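Side-chain contact in [Ribosomal protein bS18]-alanine N-acetyltransferase (PDB 5ISV), which probably transfers an acetyl group from acetyl-CoA to the N-terminal alanine of ribosomal protein bS18: residues A64-I69 with A83-L88. Numbering follows the deposited sequence.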
loop_
_atom_site.group_PDB
_atom_site.type_symbol
_atom_site.label_atom_id
_atom_site.label_comp_id
_atom_site.label_asym_id
_atom_site.label_seq_id
_atom_site.Cartn_x
_atom_site.Cartn_y
_atom_site.Cartn_z
ATOM N N ALA A 64 -10.647 2.196 -0.475
ATOM C CA ALA A 64 -9.293 2.542 -0.077
ATOM C C ALA A 64 -8.350 2.404 -1.256
ATOM O O ALA A 64 -8.533 1.536 -2.102
ATOM C CB ALA A 64 -8.839 1.643 1.071
ATOM N N THR A 65 -7.366 3.292 -1.349
ATOM C CA THR A 65 -6.373 3.248 -2.380
ATOM C C THR A 65 -4.979 3.323 -1.742
ATOM O O THR A 65 -4.673 4.284 -1.042
ATOM C CB THR A 65 -6.561 4.413 -3.364
ATOM O OG1 THR A 65 -7.845 4.270 -3.984
ATOM C CG2 THR A 65 -5.526 4.386 -4.430
ATOM N N LEU A 66 -4.142 2.344 -2.087
ATOM C CA LEU A 66 -2.746 2.306 -1.630
ATOM C C LEU A 66 -1.943 3.258 -2.532
ATOM O O LEU A 66 -1.826 3.025 -3.758
ATOM C CB LEU A 66 -2.196 0.883 -1.721
ATOM C CG LEU A 66 -0.772 0.672 -1.209
ATOM C CD1 LEU A 66 -0.670 0.831 0.297
ATOM C CD2 LEU A 66 -0.293 -0.698 -1.686
ATOM N N PHE A 67 -1.449 4.354 -1.979
ATOM C CA PHE A 67 -0.661 5.333 -2.708
ATOM C C PHE A 67 0.817 4.914 -2.782
ATOM O O PHE A 67 1.501 5.290 -3.734
ATOM C CB PHE A 67 -0.827 6.749 -2.138
ATOM C CG PHE A 67 -1.958 7.521 -2.796
ATOM C CD1 PHE A 67 -3.287 7.169 -2.560
ATOM C CD2 PHE A 67 -1.679 8.535 -3.686
ATOM C CE1 PHE A 67 -4.341 7.823 -3.205
ATOM C CE2 PHE A 67 -2.720 9.236 -4.298
ATOM C CZ PHE A 67 -4.040 8.886 -4.041
ATOM N N ASN A 68 1.336 4.201 -1.740
ATOM C CA ASN A 68 2.730 3.830 -1.734
ATOM C C ASN A 68 2.961 2.813 -0.621
ATOM O O ASN A 68 2.307 2.874 0.381
ATOM C CB ASN A 68 3.601 5.062 -1.463
ATOM C CG ASN A 68 5.059 4.856 -1.853
ATOM O OD1 ASN A 68 5.430 3.858 -2.442
ATOM N ND2 ASN A 68 5.898 5.814 -1.494
ATOM N N ILE A 69 3.901 1.913 -0.897
ATOM C CA ILE A 69 4.384 0.982 0.143
ATOM C C ILE A 69 5.833 0.755 -0.172
ATOM O O ILE A 69 6.240 0.723 -1.306
ATOM C CB ILE A 69 3.566 -0.329 0.132
ATOM C CG1 ILE A 69 3.956 -1.276 1.299
ATOM C CG2 ILE A 69 3.663 -1.030 -1.235
ATOM C CD1 ILE A 69 2.977 -2.421 1.525
ATOM N N ALA A 83 3.158 -8.636 6.033
ATOM C CA ALA A 83 2.628 -8.405 7.372
ATOM C C ALA A 83 1.880 -7.072 7.394
ATOM O O ALA A 83 0.816 -6.977 7.983
ATOM C CB ALA A 83 3.737 -8.458 8.436
ATOM N N LEU A 84 2.490 -6.068 6.781
ATOM C CA LEU A 84 1.948 -4.740 6.802
ATOM C C LEU A 84 0.631 -4.669 5.952
ATOM O O LEU A 84 -0.382 -4.122 6.407
ATOM C CB LEU A 84 3.022 -3.805 6.294
ATOM C CG LEU A 84 2.754 -2.328 6.436
ATOM C CD1 LEU A 84 2.396 -1.903 7.844
ATOM C CD2 LEU A 84 3.970 -1.530 5.945
ATOM N N LEU A 85 0.621 -5.334 4.806
ATOM C CA LEU A 85 -0.575 -5.409 3.973
ATOM C C LEU A 85 -1.696 -6.156 4.653
ATOM O O LEU A 85 -2.820 -5.728 4.641
ATOM C CB LEU A 85 -0.231 -6.070 2.673
ATOM C CG LEU A 85 0.539 -5.153 1.743
ATOM C CD1 LEU A 85 1.253 -6.028 0.722
ATOM C CD2 LEU A 85 -0.341 -4.077 1.056
ATOM N N GLU A 86 -1.385 -7.283 5.296
ATOM C CA GLU A 86 -2.384 -8.026 6.035
ATOM C C GLU A 86 -3.035 -7.201 7.165
ATOM O O GLU A 86 -4.263 -7.249 7.363
ATOM C CB GLU A 86 -1.771 -9.378 6.526
ATOM C CG GLU A 86 -1.477 -10.356 5.351
ATOM C CD GLU A 86 -0.603 -11.596 5.643
ATOM O OE1 GLU A 86 0.146 -11.625 6.652
ATOM O OE2 GLU A 86 -0.637 -12.559 4.820
ATOM N N HIS A 87 -2.203 -6.426 7.862
ATOM C CA HIS A 87 -2.667 -5.528 8.912
ATOM C C HIS A 87 -3.651 -4.494 8.307
ATOM O O HIS A 87 -4.748 -4.273 8.844
ATOM C CB HIS A 87 -1.472 -4.831 9.608
ATOM C CG HIS A 87 -1.890 -3.983 10.749
ATOM N ND1 HIS A 87 -2.001 -4.471 12.033
ATOM C CD2 HIS A 87 -2.257 -2.680 10.805
ATOM C CE1 HIS A 87 -2.427 -3.507 12.831
ATOM N NE2 HIS A 87 -2.577 -2.407 12.113
ATOM N N LEU A 88 -3.207 -3.816 7.238
ATOM C CA LEU A 88 -4.056 -2.844 6.523
ATOM C C LEU A 88 -5.391 -3.445 6.103
ATOM O O LEU A 88 -6.437 -2.888 6.405
ATOM C CB LEU A 88 -3.270 -2.292 5.345
ATOM C CG LEU A 88 -4.086 -1.426 4.376
ATOM C CD1 LEU A 88 -4.588 -0.174 5.105
ATOM C CD2 LEU A 88 -3.219 -1.079 3.187
#
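Leu66 and Ile69 both face helix 80-94 although they stand three positions apart on their strand, where plain alternation would turn them to opposite sides of the sheet. A classic beta bulge, Phe67 and Asn68 standing opposite the single residue Ile56, inserts the extra residue and brings Ile69 back to the helix side. The contact is wholly apolar, built from the branched ends of aliphatic side chains. With CG1 anti to the backbone N (chi1 -175°) and the chain extended beyond it (chi2 167°), Ile69 reaches out so that its terminal CD1 lies 3.7 Å from Leu85 CG, the fork of the leucine, and touches both of its methyls. Against the helix, Leu66 packs at longer range: its CD2 stands 4.4 Å from Leu85 CD2, while its CD1 meets Leu88 CD2 at 4.3 Å. Leu85, which meets both strand residues, and Leu88, one helical turn on, run against the strand, in keeping with the 154° between the segment axes. This is the first strand and the helix of a beta-alpha-beta unit of the GNAT fold, and Ile69 is predicted to help bind acetyl-CoA. Tyr115, the predicted proton donor on helix 109-117, touches both Ile69 and Leu85, while Leu66 and Leu88 both touch Thr57 of strand 50-60 and, on strand 99-105, Leu102 and Leu100 respectively.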